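Putative branched chain amino acid ABC transporter, periplasmic amino acid-binding protein (Brucella ovis, PDB 4XFK) probably serves as the periplasmic substrate-binding component of an ABC-type amino-acid transport system, capturing branched-chain and related small amino acids. Local coordinates at residues H131-P136 and D347-F352; S135-I140 and S385-Q390. The protein carries 1 engineered substitution. All blocks are in the same frame, centred on the assembly; numbering follows the deposited sequence.

Contacts 1 and 2 start from the same piece of chain, sharing Ser-135 and Pro-136, and their centres lie 8 Å apart. In contact 1, strand 131-133 meets the beginning of strand 350-360; in contact 2, the start of helix 138-152 meets the loop that follows helix 382-385. The two touch directly: Asn-137 ND2 lies 3.0 Å from Gln-349 OE1, a probable but weak hydrogen bond, and Ser-385 CB packs 3.5 Å from Phe-352 O. Both are buried where the chain passes between lobes, consistent with a hinge beside the substrate cleft of this fold. A bound sodium ion lies about 6 Å from the Ser-135 side chain.

Contact 1. Residues H131-P136 and D347-F352; sequences HFRFSP and DHQAKF
Arg-133 and Gln-349 pair in a single parallel beta bridge between segments heading 27° apart: Arg-133 N donates to His-348 O (2.9 Å) and Arg-133 O accepts from Ala-350 N (3.0 Å). It joins edge strand 131-133 of the parallel sheet to the start of strand 350-360 in the mixed sheet, consistent with the interlobe hinge of a type I periplasmic binding fold. His-348, its CG anti to the carbonyl carbon (chi1 -63°), forms an offset stack on Phe-132, centroids 3.8 Å apart and planes at 6°, with ND1 over the phenyl centre. The same ND1 donates within the imidazole plane to His-131 O (2.9 Å), while NE2 bonds to Glu-330; such edge partners fix the ring rotation and would favour a protonated histidine. The Gln-349 amide serves both sides. Its OE1 accepts a hydrogen bond from Arg-133 NE (2.9 Å), the guanidinium NH2 being held by Ala-117 O and Ala-119 O; its NE2 donates to Ser-135 O (2.9 Å) and back to Ala-350 O, both near the amide plane. Beyond it, the Phe-352 side chain crosses that of Pro-136 at about a right angle, and its CZ comes 3.4 Å from Pro-136 N.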
loop_
_atom_site.group_PDB
_atom_site.type_symbol
_atom_site.label_atom_id
_atom_site.label_comp_id
_atom_site.label_asym_id
_atom_site.label_seq_id
_atom_site.Cartn_x
_atom_site.Cartn_y
_atom_site.Cartn_z
ATOM N N HIS A 131 -2.748 15.966 1.512
ATOM C CA HIS A 131 -2.659 14.521 1.344
ATOM C C HIS A 131 -1.219 14.137 1.004
ATOM O O HIS A 131 -0.556 14.800 0.186
ATOM C CB HIS A 131 -3.603 14.034 0.233
ATOM C CG HIS A 131 -3.274 12.660 -0.294
ATOM N ND1 HIS A 131 -2.457 12.465 -1.385
ATOM C CD2 HIS A 131 -3.647 11.421 0.115
ATOM C CE1 HIS A 131 -2.327 11.169 -1.620
ATOM N NE2 HIS A 131 -3.044 10.512 -0.725
ATOM N N PHE A 132 -0.751 13.059 1.630
ATOM C CA PHE A 132 0.541 12.469 1.306
ATOM C C PHE A 132 0.356 10.974 1.163
ATOM O O PHE A 132 -0.241 10.343 2.048
ATOM C CB PHE A 132 1.553 12.722 2.426
ATOM C CG PHE A 132 2.008 14.145 2.532
ATOM C CD1 PHE A 132 1.251 15.080 3.214
ATOM C CD2 PHE A 132 3.203 14.546 1.947
ATOM C CE1 PHE A 132 1.680 16.393 3.318
ATOM C CE2 PHE A 132 3.642 15.849 2.059
ATOM C CZ PHE A 132 2.880 16.779 2.742
ATOM N N ARG A 133 0.884 10.404 0.084
ATOM C CA ARG A 133 0.847 8.953 -0.103
ATOM C C ARG A 133 2.222 8.338 0.136
ATOM O O ARG A 133 3.216 8.737 -0.486
ATOM C CB ARG A 133 0.326 8.558 -1.491
ATOM C CG ARG A 133 0.561 7.080 -1.780
ATOM C CD ARG A 133 -0.449 6.454 -2.719
ATOM N NE ARG A 133 -0.475 7.073 -4.037
ATOM C CZ ARG A 133 -1.506 6.946 -4.857
ATOM N NH1 ARG A 133 -1.491 7.525 -6.052
ATOM N NH2 ARG A 133 -2.562 6.249 -4.460
ATOM N N PHE A 134 2.265 7.365 1.041
ATOM C CA PHE A 134 3.521 6.735 1.456
ATOM C C PHE A 134 3.745 5.350 0.863
ATOM O O PHE A 134 4.809 4.742 1.039
ATOM C CB PHE A 134 3.599 6.693 2.986
ATOM C CG PHE A 134 3.641 8.059 3.604
ATOM C CD1 PHE A 134 4.848 8.712 3.800
ATOM C CD2 PHE A 134 2.468 8.708 3.949
ATOM C CE1 PHE A 134 4.886 9.972 4.379
ATOM C CE2 PHE A 134 2.494 9.974 4.507
ATOM C CZ PHE A 134 3.708 10.604 4.724
ATOM N N SER A 135 2.746 4.875 0.132
ATOM C CA SER A 135 2.742 3.531 -0.420
ATOM C C SER A 135 2.956 3.564 -1.932
ATOM O O SER A 135 3.002 4.638 -2.543
ATOM C CB SER A 135 1.384 2.894 -0.128
ATOM O OG SER A 135 0.371 3.583 -0.839
ATOM N N PRO A 136 3.078 2.381 -2.559
ATOM C CA PRO A 136 2.995 2.371 -4.025
ATOM C C PRO A 136 1.627 2.831 -4.525
ATOM O O PRO A 136 0.690 3.099 -3.758
ATOM C CB PRO A 136 3.218 0.896 -4.388
ATOM C CG PRO A 136 3.983 0.342 -3.211
ATOM C CD PRO A 136 3.406 1.050 -2.017
ATOM N N ASP A 347 3.428 16.103 -6.121
ATOM C CA ASP A 347 2.189 15.341 -6.039
ATOM C C ASP A 347 2.026 14.641 -4.697
ATOM O O ASP A 347 0.980 14.071 -4.423
ATOM C CB ASP A 347 2.096 14.326 -7.192
ATOM C CG ASP A 347 3.269 13.343 -7.237
ATOM O OD1 ASP A 347 4.267 13.500 -6.497
ATOM O OD2 ASP A 347 3.191 12.399 -8.054
ATOM N N HIS A 348 3.060 14.703 -3.865
ATOM C CA HIS A 348 3.092 13.973 -2.594
ATOM C C HIS A 348 2.973 12.455 -2.763
ATOM O O HIS A 348 2.306 11.767 -1.983
ATOM C CB HIS A 348 2.085 14.530 -1.576
ATOM C CG HIS A 348 2.374 15.940 -1.174
ATOM N ND1 HIS A 348 1.510 16.690 -0.406
ATOM C CD2 HIS A 348 3.445 16.731 -1.420
ATOM C CE1 HIS A 348 2.031 17.888 -0.209
ATOM N NE2 HIS A 348 3.204 17.939 -0.815
ATOM N N GLN A 349 3.655 11.949 -3.787
ATOM C CA GLN A 349 3.928 10.527 -3.920
ATOM C C GLN A 349 5.318 10.242 -3.348
ATOM O O GLN A 349 6.299 10.870 -3.753
ATOM C CB GLN A 349 3.875 10.114 -5.398
ATOM C CG GLN A 349 4.303 8.684 -5.661
ATOM C CD GLN A 349 3.428 7.679 -4.926
ATOM O OE1 GLN A 349 2.201 7.655 -5.089
ATOM N NE2 GLN A 349 4.056 6.843 -4.107
ATOM N N ALA A 350 5.405 9.319 -2.394
ATOM C CA ALA A 350 6.700 8.960 -1.821
ATOM C C ALA A 350 7.572 8.214 -2.830
ATOM O O ALA A 350 7.064 7.512 -3.719
ATOM C CB ALA A 350 6.527 8.130 -0.557
ATOM N N LYS A 351 8.885 8.395 -2.678
ATOM C CA LYS A 351 9.906 7.763 -3.510
ATOM C C LYS A 351 10.643 6.734 -2.663
ATOM O O LYS A 351 11.159 7.063 -1.593
ATOM C CB LYS A 351 10.883 8.809 -4.044
ATOM C CG LYS A 351 11.921 8.223 -4.980
ATOM C CD LYS A 351 12.486 9.265 -5.928
ATOM C CE LYS A 351 13.500 10.142 -5.259
ATOM N NZ LYS A 351 14.123 11.019 -6.292
ATOM N N PHE A 352 10.690 5.491 -3.139
ATOM C CA PHE A 352 11.247 4.385 -2.365
ATOM C C PHE A 352 11.524 3.218 -3.306
ATOM O O PHE A 352 10.942 3.144 -4.384
ATOM C CB PHE A 352 10.248 3.949 -1.282
ATOM C CG PHE A 352 8.841 3.804 -1.788
ATOM C CD1 PHE A 352 8.462 2.671 -2.507
ATOM C CD2 PHE A 352 7.907 4.806 -1.586
ATOM C CE1 PHE A 352 7.200 2.548 -3.027
ATOM C CE2 PHE A 352 6.625 4.685 -2.098
ATOM C CZ PHE A 352 6.269 3.549 -2.816
HETATM O O HOH W 1 -1.425 14.730 -2.862
#

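Contact 2. Residues S135-I140 and S385-Q390; sequences SPNAAI and SIDPVQ
Asn-137, the N-cap residue of helix 138-152, reaches tip to tip toward Asp-387 in the loop after helix 382-385. Its CG is set between the backbone N and the carbonyl carbon (chi1 60°). At the helix start, OD1 of the amide accepts from Ile-140 N at 3.0 Å. The other arm of the amide points across the contact: ND2 donates to Asp-387 OD1 at 2.9 Å in a nearly straight bond (174°). The acceptor lies in the amide plane, yet the donor meets OD1 from above the carboxylate plane; the two planes stand 75° apart. One side chain thus caps its own helix and ties that helix to the distant loop. Aliphatic atoms fill in beside this polar link. Ala-139 CB rests 3.8 Å from Asp-387 CB, and Ile-140 crosses the aspartate at about a right angle, with CD1 3.5 Å from Asp-387 OD1. Farther along, Ile-140 CG1 lies against Ser-385 O at 3.4 Å; that carbonyl is also a hydrogen-bond acceptor for Lys-143 NZ, one turn on in the helix. Met-354 of strand 350-360 touches both Ile-140 and Ser-385. A carboxylate buried beside the first turn of a helix would probably be stabilised as the anion, both by the helix dipole and by the amide N-H that Asn-137 directs at it.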
loop_
_atom_site.group_PDB
_atom_site.type_symbol
_atom_site.label_atom_id
_atom_site.label_comp_id
_atom_site.label_asym_id
_atom_site.label_seq_id
_atom_site.Cartn_x
_atom_site.Cartn_y
_atom_site.Cartn_z
ATOM N N SER A 135 2.746 4.875 0.132
ATOM C CA SER A 135 2.742 3.531 -0.420
ATOM C C SER A 135 2.956 3.564 -1.932
ATOM O O SER A 135 3.002 4.638 -2.543
ATOM C CB SER A 135 1.384 2.894 -0.128
ATOM O OG SER A 135 0.371 3.583 -0.839
ATOM N N PRO A 136 3.078 2.381 -2.559
ATOM C CA PRO A 136 2.995 2.371 -4.025
ATOM C C PRO A 136 1.627 2.831 -4.525
ATOM O O PRO A 136 0.690 3.099 -3.758
ATOM C CB PRO A 136 3.218 0.896 -4.388
ATOM C CG PRO A 136 3.983 0.342 -3.211
ATOM C CD PRO A 136 3.406 1.050 -2.017
ATOM N N ASN A 137 1.540 2.943 -5.841
ATOM C CA ASN A 137 0.275 3.151 -6.526
ATOM C C ASN A 137 0.208 2.156 -7.686
ATOM O O ASN A 137 1.165 1.403 -7.911
ATOM C CB ASN A 137 0.129 4.612 -6.979
ATOM C CG ASN A 137 1.222 5.036 -7.932
ATOM O OD1 ASN A 137 1.509 4.343 -8.910
ATOM N ND2 ASN A 137 1.853 6.174 -7.644
ATOM N N ALA A 138 -0.898 2.143 -8.421
ATOM C CA ALA A 138 -1.075 1.143 -9.471
ATOM C C ALA A 138 0.055 1.153 -10.495
ATOM O O ALA A 138 0.485 0.100 -10.964
ATOM C CB ALA A 138 -2.412 1.343 -10.171
ATOM N N ALA A 139 0.524 2.343 -10.840
ATOM C CA ALA A 139 1.578 2.470 -11.844
ATOM C C ALA A 139 2.891 1.878 -11.348
ATOM O O ALA A 139 3.556 1.126 -12.059
ATOM C CB ALA A 139 1.760 3.931 -12.258
ATOM N N ILE A 140 3.260 2.212 -10.118
ATOM C CA ILE A 140 4.489 1.689 -9.547
ATOM C C ILE A 140 4.415 0.162 -9.404
ATOM O O ILE A 140 5.354 -0.549 -9.779
ATOM C CB ILE A 140 4.785 2.338 -8.177
ATOM C CG1 ILE A 140 4.992 3.856 -8.333
ATOM C CG2 ILE A 140 5.978 1.664 -7.514
ATOM C CD1 ILE A 140 5.070 4.611 -7.006
ATOM N N SER A 385 11.664 3.287 -9.546
ATOM C CA SER A 385 10.338 2.818 -9.132
ATOM C C SER A 385 9.230 3.860 -9.247
ATOM O O SER A 385 8.114 3.545 -9.674
ATOM C CB SER A 385 10.379 2.287 -7.694
ATOM O OG SER A 385 11.253 1.181 -7.575
ATOM N N ILE A 386 9.516 5.089 -8.832
ATOM C CA ILE A 386 8.462 6.095 -8.771
ATOM C C ILE A 386 7.909 6.411 -10.164
ATOM O O ILE A 386 8.658 6.472 -11.144
ATOM C CB ILE A 386 8.944 7.376 -8.040
ATOM C CG1 ILE A 386 7.740 8.240 -7.651
ATOM C CG2 ILE A 386 9.994 8.161 -8.879
ATOM C CD1 ILE A 386 8.082 9.390 -6.729
ATOM N N ASP A 387 6.590 6.566 -10.256
ATOM C CA ASP A 387 5.950 6.847 -11.536
ATOM C C ASP A 387 6.119 8.323 -11.882
ATOM O O ASP A 387 6.391 9.135 -11.002
ATOM C CB ASP A 387 4.459 6.442 -11.503
ATOM C CG ASP A 387 3.671 7.106 -10.366
ATOM O OD1 ASP A 387 4.147 7.124 -9.209
ATOM O OD2 ASP A 387 2.548 7.586 -10.632
ATOM N N PRO A 388 5.972 8.677 -13.163
ATOM C CA PRO A 388 6.068 10.093 -13.527
ATOM C C PRO A 388 4.932 10.877 -12.890
ATOM O O PRO A 388 3.882 10.310 -12.603
ATOM C CB PRO A 388 5.891 10.079 -15.050
ATOM C CG PRO A 388 6.221 8.692 -15.468
ATOM C CD PRO A 388 5.813 7.802 -14.339
ATOM N N VAL A 389 5.143 12.164 -12.652
ATOM C CA VAL A 389 4.072 13.010 -12.159
ATOM C C VAL A 389 2.942 12.969 -13.184
ATOM O O VAL A 389 3.157 13.143 -14.388
ATOM C CB VAL A 389 4.559 14.446 -11.930
ATOM C CG1 VAL A 389 3.400 15.348 -11.555
ATOM C CG2 VAL A 389 5.616 14.468 -10.839
ATOM N N GLN A 390 1.738 12.692 -12.710
ATOM C CA GLN A 390 0.602 12.510 -13.601
ATOM C C GLN A 390 0.203 13.818 -14.257
ATOM O O GLN A 390 0.286 14.880 -13.646
ATOM C CB GLN A 390 -0.585 11.922 -12.847
ATOM C CG GLN A 390 -0.370 10.510 -12.347
ATOM C CD GLN A 390 -1.539 10.031 -11.527
ATOM O OE1 GLN A 390 -2.656 9.909 -12.029
ATOM N NE2 GLN A 390 -1.298 9.772 -10.253
#